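Long-range contact in alpha-1,2-mannosidase (Bacteroides thetaiotaomicron, PDB 2WW2), which is a calcium-dependent, inverting alpha-mannosidase of glycoside hydrolase family 92 from a human gut symbiont: residues Glu369-Asn382 and Gln411-Arg424. Numbering follows the deposited sequence.
Sequences EWASPGHRGCMIGN and QTQARHAEIASVGR
Ser421, at the third position of a type I beta turn running from Ile419 to Val422, pushes its side chain into the curved loop 375-381. With chi1 at 60°, Ser421 OG sits between its own backbone N and carbonyl carbon and accepts a hydrogen bond from Cys378 N at 3.1 Å. A water bonded to Ser421 OG also accepts from Trp370 N and donates to Arg376 O, so hydroxyl and water together tie Trp370, Arg376 and Cys378. Glu369 CG, anti to its carbonyl carbon (chi1 -62°), packs 3.3 Å from Ser421 O, and a bend at chi2 carries the carboxylate on to Gln411, whose NE2 donates a hydrogen bond to Glu369 OE2 at 2.8 Å. The amide meets the anti side of the carboxylate, 24° out of its plane; Ser384 also bonds OE2, and Met367 O takes a further bond from NE2. Val422 covers one face of the His375 imidazole, with CG1 4.0 Å from the ring centroid in a CH-pi contact, and Ser364 holds the ring's NE2. In contrast to this buried, bonded part, the exposed Gly377 edge meets Ile419 through apolar contact, with one close pair, Ile419 CG2 to Gly377 CA at 3.3 Å. Within the catalytic domain, the contact joins the segment after strand 370-371 to the one leaving helix 401-413. The pairing of Ser421 OG, Glu369 OE2 and Gln411 NE2 suggests that directional bonds, beyond apolar packing, set how the loops fit.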
ATOM      1  N   GLU A 369     -21.311  30.227   0.656  1.00  7.57           N
ATOM      2  CA  GLU A 369     -20.318  29.313   0.113  1.00  7.63           C
ATOM      3  C   GLU A 369     -20.912  27.903   0.208  1.00  8.32           C
ATOM      4  O   GLU A 369     -21.097  27.254  -0.813  1.00  7.88           O
ATOM      5  CB  GLU A 369     -18.964  29.439   0.829  1.00  7.88           C
ATOM      6  CG  GLU A 369     -18.292  30.828   0.720  1.00  8.30           C
ATOM      7  CD  GLU A 369     -17.888  31.222  -0.697  1.00 10.54           C
ATOM      8  OE1 GLU A 369     -17.952  30.359  -1.596  1.00 10.13           O
ATOM      9  OE2 GLU A 369     -17.518  32.404  -0.929  1.00 10.27           O
ATOM     10  N   TRP A 370     -21.235  27.463   1.425  1.00  8.24           N
ATOM     11  CA  TRP A 370     -22.133  26.309   1.626  1.00  8.32           C
ATOM     12  C   TRP A 370     -23.439  26.845   2.223  1.00  8.32           C
ATOM     13  O   TRP A 370     -23.417  27.543   3.237  1.00  9.01           O
ATOM     14  CB  TRP A 370     -21.502  25.269   2.578  1.00  7.83           C
ATOM     15  CG  TRP A 370     -21.374  23.894   1.952  1.00  7.75           C
ATOM     16  CD1 TRP A 370     -20.218  23.254   1.600  1.00  7.48           C
ATOM     17  CD2 TRP A 370     -22.455  23.017   1.573  1.00  7.89           C
ATOM     18  NE1 TRP A 370     -20.512  22.012   1.035  1.00  6.97           N
ATOM     19  CE2 TRP A 370     -21.876  21.851   1.015  1.00  9.73           C
ATOM     20  CE3 TRP A 370     -23.851  23.095   1.681  1.00  9.78           C
ATOM     21  CZ2 TRP A 370     -22.649  20.781   0.546  1.00  9.54           C
ATOM     22  CZ3 TRP A 370     -24.628  22.040   1.189  1.00  9.80           C
ATOM     23  CH2 TRP A 370     -24.016  20.891   0.633  1.00 12.00           C
ATOM     24  N   ALA A 371     -24.568  26.548   1.579  1.00  8.15           N
ATOM     25  CA  ALA A 371     -25.882  26.997   2.037  1.00  7.78           C
ATOM     26  C   ALA A 371     -26.819  25.810   2.136  1.00  8.17           C
ATOM     27  O   ALA A 371     -26.907  25.004   1.196  1.00  7.98           O
ATOM     28  CB  ALA A 371     -26.475  28.017   1.039  1.00  8.20           C
ATOM     29  N   SER A 372     -27.536  25.717   3.255  1.00  7.88           N
ATOM     30  CA  SER A 372     -28.553  24.676   3.426  1.00  8.47           C
ATOM     31  C   SER A 372     -29.400  24.900   4.696  1.00  8.42           C
ATOM     32  O   SER A 372     -29.106  24.342   5.753  1.00  9.34           O
ATOM     33  CB  SER A 372     -27.890  23.289   3.495  1.00  8.20           C
ATOM     34  OG  SER A 372     -28.872  22.254   3.508  1.00  7.84           O
ATOM     35  N   PRO A 373     -30.447  25.728   4.606  1.00  8.40           N
ATOM     36  CA  PRO A 373     -30.795  26.549   3.449  1.00  8.07           C
ATOM     37  C   PRO A 373     -30.093  27.902   3.516  1.00  8.04           C
ATOM     38  O   PRO A 373     -29.920  28.558   2.496  1.00  7.88           O
ATOM     39  CB  PRO A 373     -32.307  26.733   3.602  1.00  8.07           C
ATOM     40  CG  PRO A 373     -32.560  26.675   5.088  1.00  7.60           C
ATOM     41  CD  PRO A 373     -31.480  25.782   5.667  1.00  8.47           C
ATOM     42  N   GLY A 374     -29.702  28.302   4.716  1.00  7.23           N
ATOM     43  CA  GLY A 374     -28.909  29.500   4.908  1.00  7.72           C
ATOM     44  C   GLY A 374     -27.457  29.119   5.118  1.00  7.94           C
ATOM     45  O   GLY A 374     -27.062  27.984   4.840  1.00  7.89           O
ATOM     46  N   HIS A 375     -26.663  30.053   5.636  1.00  7.97           N
ATOM     47  CA  HIS A 375     -25.236  29.825   5.802  1.00  7.61           C
ATOM     48  C   HIS A 375     -24.950  28.637   6.720  1.00  8.10           C
ATOM     49  O   HIS A 375     -25.471  28.565   7.844  1.00  7.96           O
ATOM     50  CB  HIS A 375     -24.571  31.064   6.409  1.00  7.66           C
ATOM     51  CG  HIS A 375     -24.509  32.254   5.499  1.00  8.04           C
ATOM     52  ND1 HIS A 375     -23.907  32.219   4.256  1.00  7.95           N
ATOM     53  CD2 HIS A 375     -24.905  33.536   5.692  1.00  7.98           C
ATOM     54  CE1 HIS A 375     -23.962  33.425   3.712  1.00  9.79           C
ATOM     55  NE2 HIS A 375     -24.563  34.242   4.563  1.00  8.17           N
ATOM     56  N   ARG A 376     -24.120  27.714   6.230  1.00  7.63           N
ATOM     57  CA  ARG A 376     -23.672  26.551   6.997  1.00  8.06           C
ATOM     58  C   ARG A 376     -22.145  26.472   6.966  1.00  8.33           C
ATOM     59  O   ARG A 376     -21.512  26.730   5.924  1.00  8.99           O
ATOM     60  CB  ARG A 376     -24.273  25.274   6.397  1.00  7.65           C
ATOM     61  CG  ARG A 376     -25.816  25.189   6.501  1.00  8.84           C
ATOM     62  CD  ARG A 376     -26.259  24.917   7.944  1.00  6.79           C
ATOM     63  NE  ARG A 376     -25.750  23.615   8.371  1.00  7.22           N
ATOM     64  CZ  ARG A 376     -26.322  22.453   8.077  1.00  7.57           C
ATOM     65  NH1 ARG A 376     -27.443  22.404   7.339  1.00  7.56           N
ATOM     66  NH2 ARG A 376     -25.760  21.327   8.500  1.00  8.06           N
ATOM     67  N   GLY A 377     -21.547  26.101   8.086  1.00  8.26           N
ATOM     68  CA  GLY A 377     -20.086  26.046   8.193  1.00  8.88           C
ATOM     69  C   GLY A 377     -19.559  24.751   7.580  1.00  8.83           C
ATOM     70  O   GLY A 377     -19.693  23.699   8.173  1.00  8.13           O
ATOM     71  N   CYS A 378     -18.958  24.826   6.394  1.00  8.74           N
ATOM     72  CA  CYS A 378     -18.516  23.598   5.714  1.00 10.05           C
ATOM     73  C   CYS A 378     -17.579  23.960   4.566  1.00  9.61           C
ATOM     74  O   CYS A 378     -17.860  24.895   3.817  1.00  9.81           O
ATOM     75  CB  CYS A 378     -19.743  22.864   5.161  1.00  9.30           C
ATOM     76  SG  CYS A 378     -19.409  21.247   4.445  1.00 12.66           S
ATOM     77  N   MET A 379     -16.474  23.229   4.443  1.00 10.05           N
ATOM     78  CA  MET A 379     -15.494  23.425   3.353  1.00  9.09           C
ATOM     79  C   MET A 379     -14.846  24.815   3.381  1.00  8.62           C
ATOM     80  O   MET A 379     -14.828  25.478   4.414  1.00  8.47           O
ATOM     81  CB  MET A 379     -16.086  23.129   1.962  1.00  9.61           C
ATOM     82  CG  MET A 379     -16.656  21.697   1.806  1.00 10.84           C
ATOM     83  SD  MET A 379     -15.676  20.444   2.716  1.00 18.31           S
ATOM     84  CE  MET A 379     -14.082  20.531   1.948  1.00 14.68           C
ATOM     85  N   ILE A 380     -14.294  25.223   2.243  1.00  7.25           N
ATOM     86  CA  ILE A 380     -13.410  26.385   2.207  1.00  7.64           C
ATOM     87  C   ILE A 380     -13.584  27.166   0.906  1.00  7.71           C
ATOM     88  O   ILE A 380     -14.318  26.745   0.000  1.00  7.89           O
ATOM     89  CB  ILE A 380     -11.916  25.948   2.294  1.00  8.04           C
ATOM     90  CG1 ILE A 380     -11.535  25.144   1.039  1.00  8.05           C
ATOM     91  CG2 ILE A 380     -11.626  25.156   3.603  1.00  6.94           C
ATOM     92  CD1 ILE A 380     -10.068  24.711   1.029  1.00  9.97           C
ATOM     93  N   GLY A 381     -12.894  28.300   0.813  1.00  8.22           N
ATOM     94  CA  GLY A 381     -12.784  29.016  -0.460  1.00  8.90           C
ATOM     95  C   GLY A 381     -13.757  30.174  -0.616  1.00  9.05           C
ATOM     96  O   GLY A 381     -14.613  30.402   0.252  1.00  8.99           O
ATOM     97  N   ASN A 382     -13.628  30.895  -1.732  1.00  8.68           N
ATOM     98  CA  ASN A 382     -14.531  31.988  -2.068  1.00  8.95           C
ATOM     99  C   ASN A 382     -15.090  31.712  -3.460  1.00  9.01           C
ATOM    100  O   ASN A 382     -15.087  32.572  -4.346  1.00  8.03           O
ATOM    101  CB  ASN A 382     -13.768  33.331  -2.073  1.00  9.19           C
ATOM    102  CG  ASN A 382     -13.345  33.774  -0.674  1.00 10.59           C
ATOM    103  OD1 ASN A 382     -13.960  33.406   0.354  1.00 15.16           O
ATOM    104  ND2 ASN A 382     -12.303  34.555  -0.620  1.00  8.07           N
ATOM    105  N   GLN A 411     -16.221  39.713   0.445  1.00  7.56           N
ATOM    106  CA  GLN A 411     -16.036  38.292   0.713  1.00  8.10           C
ATOM    107  C   GLN A 411     -14.552  37.965   0.982  1.00  8.48           C
ATOM    108  O   GLN A 411     -14.236  36.998   1.682  1.00  8.78           O
ATOM    109  CB  GLN A 411     -16.572  37.471  -0.472  1.00  7.57           C
ATOM    110  CG  GLN A 411     -16.808  35.983  -0.174  1.00  8.94           C
ATOM    111  CD  GLN A 411     -18.098  35.733   0.592  1.00 10.62           C
ATOM    112  OE1 GLN A 411     -18.768  36.673   1.038  1.00 11.25           O
ATOM    113  NE2 GLN A 411     -18.464  34.457   0.732  1.00  8.53           N
ATOM    114  N   THR A 412     -13.645  38.769   0.441  1.00  8.19           N
ATOM    115  CA  THR A 412     -12.218  38.516   0.608  1.00  8.38           C
ATOM    116  C   THR A 412     -11.612  39.387   1.704  1.00  9.08           C
ATOM    117  O   THR A 412     -10.444  39.221   2.041  1.00  9.92           O
ATOM    118  CB  THR A 412     -11.434  38.839  -0.680  1.00  8.51           C
ATOM    119  OG1 THR A 412     -11.418  40.264  -0.875  1.00  8.82           O
ATOM    120  CG2 THR A 412     -12.063  38.160  -1.900  1.00  7.54           C
ATOM    121  N   GLN A 413     -12.386  40.330   2.237  1.00  9.29           N
ATOM    122  CA  GLN A 413     -11.849  41.301   3.195  1.00 10.04           C
ATOM    123  C   GLN A 413     -12.580  41.268   4.531  1.00 10.27           C
ATOM    124  O   GLN A 413     -12.451  42.190   5.350  1.00  9.45           O
ATOM    125  CB  GLN A 413     -11.923  42.707   2.607  1.00 10.46           C
ATOM    126  CG  GLN A 413     -11.046  42.865   1.377  1.00 13.08           C
ATOM    127  CD  GLN A 413      -9.565  42.810   1.708  1.00 17.22           C
ATOM    128  OE1 GLN A 413      -8.836  41.919   1.258  1.00 19.72           O
ATOM    129  NE2 GLN A 413      -9.117  43.751   2.506  1.00 15.82           N
ATOM    130  N   ALA A 414     -13.347  40.201   4.742  1.00  9.87           N
ATOM    131  CA  ALA A 414     -14.068  39.996   5.989  1.00 10.13           C
ATOM    132  C   ALA A 414     -14.379  38.510   6.148  1.00  9.79           C
ATOM    133  O   ALA A 414     -14.278  37.738   5.203  1.00  9.55           O
ATOM    134  CB  ALA A 414     -15.367  40.795   6.004  1.00 10.04           C
ATOM    135  N   ARG A 415     -14.772  38.126   7.357  1.00  9.65           N
ATOM    136  CA  ARG A 415     -15.183  36.766   7.639  1.00  9.45           C
ATOM    137  C   ARG A 415     -16.299  36.806   8.663  1.00  9.59           C
ATOM    138  O   ARG A 415     -16.305  37.654   9.564  1.00  9.66           O
ATOM    139  CB  ARG A 415     -14.013  35.947   8.197  1.00  9.61           C
ATOM    140  CG  ARG A 415     -14.179  34.444   7.993  1.00  9.62           C
ATOM    141  CD  ARG A 415     -13.518  33.652   9.114  1.00 10.11           C
ATOM    142  NE  ARG A 415     -14.321  33.659  10.335  1.00 10.47           N
ATOM    143  CZ  ARG A 415     -14.011  32.976  11.434  1.00 13.42           C
ATOM    144  NH1 ARG A 415     -12.910  32.225  11.469  1.00 12.44           N
ATOM    145  NH2 ARG A 415     -14.809  33.037  12.498  1.00 12.54           N
ATOM    146  N   HIS A 416     -17.247  35.892   8.533  1.00  9.74           N
ATOM    147  CA  HIS A 416     -18.321  35.778   9.508  1.00 10.51           C
ATOM    148  C   HIS A 416     -17.728  35.557  10.903  1.00 11.14           C
ATOM    149  O   HIS A 416     -16.712  34.850  11.059  1.00 11.17           O
ATOM    150  CB  HIS A 416     -19.228  34.606   9.111  1.00 10.24           C
ATOM    151  CG  HIS A 416     -20.520  34.551   9.860  1.00 10.60           C
ATOM    152  ND1 HIS A 416     -20.609  34.076  11.152  1.00 11.35           N
ATOM    153  CD2 HIS A 416     -21.786  34.854   9.477  1.00 12.53           C
ATOM    154  CE1 HIS A 416     -21.872  34.121  11.544  1.00 14.74           C
ATOM    155  NE2 HIS A 416     -22.609  34.580  10.541  1.00 14.29           N
ATOM    156  N   ALA A 417     -18.353  36.160  11.908  1.00 11.62           N
ATOM    157  CA  ALA A 417     -17.856  36.071  13.278  1.00 12.53           C
ATOM    158  C   ALA A 417     -17.821  34.641  13.813  1.00 12.71           C
ATOM    159  O   ALA A 417     -16.933  34.301  14.590  1.00 12.39           O
ATOM    160  CB  ALA A 417     -18.681  36.984  14.221  1.00 12.88           C
ATOM    161  N   GLU A 418     -18.786  33.812  13.410  1.00 13.02           N
ATOM    162  CA  GLU A 418     -18.910  32.462  13.946  1.00 14.21           C
ATOM    163  C   GLU A 418     -18.573  31.364  12.933  1.00 13.63           C
ATOM    164  O   GLU A 418     -18.080  30.304  13.305  1.00 13.68           O
ATOM    165  CB  GLU A 418     -20.344  32.209  14.476  1.00 15.20           C
ATOM    166  CG  GLU A 418     -20.805  33.236  15.530  1.00 19.44           C
ATOM    167  CD  GLU A 418     -19.841  33.327  16.691  1.00 25.82           C
ATOM    168  OE1 GLU A 418     -19.180  32.303  16.981  1.00 29.51           O
ATOM    169  OE2 GLU A 418     -19.736  34.415  17.323  1.00 29.53           O
ATOM    170  N   ILE A 419     -18.834  31.617  11.658  1.00 12.15           N
ATOM    171  CA  ILE A 419     -18.747  30.559  10.666  1.00 11.49           C
ATOM    172  C   ILE A 419     -17.553  30.751   9.743  1.00 11.32           C
ATOM    173  O   ILE A 419     -17.530  31.681   8.940  1.00 10.71           O
ATOM    174  CB  ILE A 419     -20.015  30.539   9.837  1.00 11.44           C
ATOM    175  CG1 ILE A 419     -21.233  30.576  10.769  1.00 10.86           C
ATOM    176  CG2 ILE A 419     -20.012  29.314   8.893  1.00 12.08           C
ATOM    177  CD1 ILE A 419     -22.582  30.634  10.019  1.00  9.03           C
ATOM    178  N   ALA A 420     -16.559  29.875   9.855  1.00 10.35           N
ATOM    179  CA  ALA A 420     -15.274  30.157   9.219  1.00 10.55           C
ATOM    180  C   ALA A 420     -15.335  30.139   7.696  1.00 10.17           C
ATOM    181  O   ALA A 420     -14.578  30.869   7.042  1.00 10.07           O
ATOM    182  CB  ALA A 420     -14.171  29.220   9.745  1.00 10.91           C
ATOM    183  N   SER A 421     -16.257  29.345   7.133  1.00  9.13           N
ATOM    184  CA  SER A 421     -16.374  29.216   5.691  1.00  8.69           C
ATOM    185  C   SER A 421     -17.128  30.379   5.021  1.00  8.54           C
ATOM    186  O   SER A 421     -17.289  30.384   3.792  1.00  8.38           O
ATOM    187  CB  SER A 421     -17.070  27.894   5.325  1.00  8.54           C
ATOM    188  OG  SER A 421     -18.381  27.824   5.879  1.00  8.90           O
ATOM    189  N   VAL A 422     -17.622  31.331   5.815  1.00  8.13           N
ATOM    190  CA  VAL A 422     -18.396  32.453   5.264  1.00  8.06           C
ATOM    191  C   VAL A 422     -17.520  33.702   5.245  1.00  8.19           C
ATOM    192  O   VAL A 422     -17.144  34.228   6.298  1.00  8.23           O
ATOM    193  CB  VAL A 422     -19.702  32.745   6.060  1.00  7.48           C
ATOM    194  CG1 VAL A 422     -20.457  33.927   5.448  1.00  7.12           C
ATOM    195  CG2 VAL A 422     -20.604  31.489   6.119  1.00  7.00           C
ATOM    196  N   GLY A 423     -17.224  34.198   4.048  1.00  8.27           N
ATOM    197  CA  GLY A 423     -16.180  35.209   3.893  1.00  7.91           C
ATOM    198  C   GLY A 423     -14.839  34.493   3.733  1.00  8.14           C
ATOM    199  O   GLY A 423     -14.790  33.385   3.201  1.00  8.74           O
ATOM    200  N   ARG A 424     -13.759  35.103   4.221  1.00  8.82           N
ATOM    201  CA  ARG A 424     -12.423  34.578   3.978  1.00  8.91           C
ATOM    202  C   ARG A 424     -11.645  34.326   5.268  1.00  9.44           C
ATOM    203  O   ARG A 424     -11.037  35.232   5.835  1.00  9.90           O
ATOM    204  CB  ARG A 424     -11.619  35.527   3.072  1.00  8.55           C
ATOM    205  CG  ARG A 424     -10.207  35.006   2.736  1.00  8.44           C
ATOM    206  CD  ARG A 424      -9.520  35.885   1.668  1.00  7.60           C
ATOM    207  NE  ARG A 424     -10.014  35.555   0.332  1.00  6.97           N
ATOM    208  CZ  ARG A 424      -9.358  35.812  -0.804  1.00  8.15           C
ATOM    209  NH1 ARG A 424      -8.177  36.437  -0.785  1.00  8.21           N
ATOM    210  NH2 ARG A 424      -9.888  35.447  -1.962  1.00  7.47           N
TER
HETATM  211  O   HOH W   1     -20.395  28.397   4.183  1.00  8.50           O
HETATM  212  O   HOH W   2     -15.788  28.734   2.239  1.00  6.47           O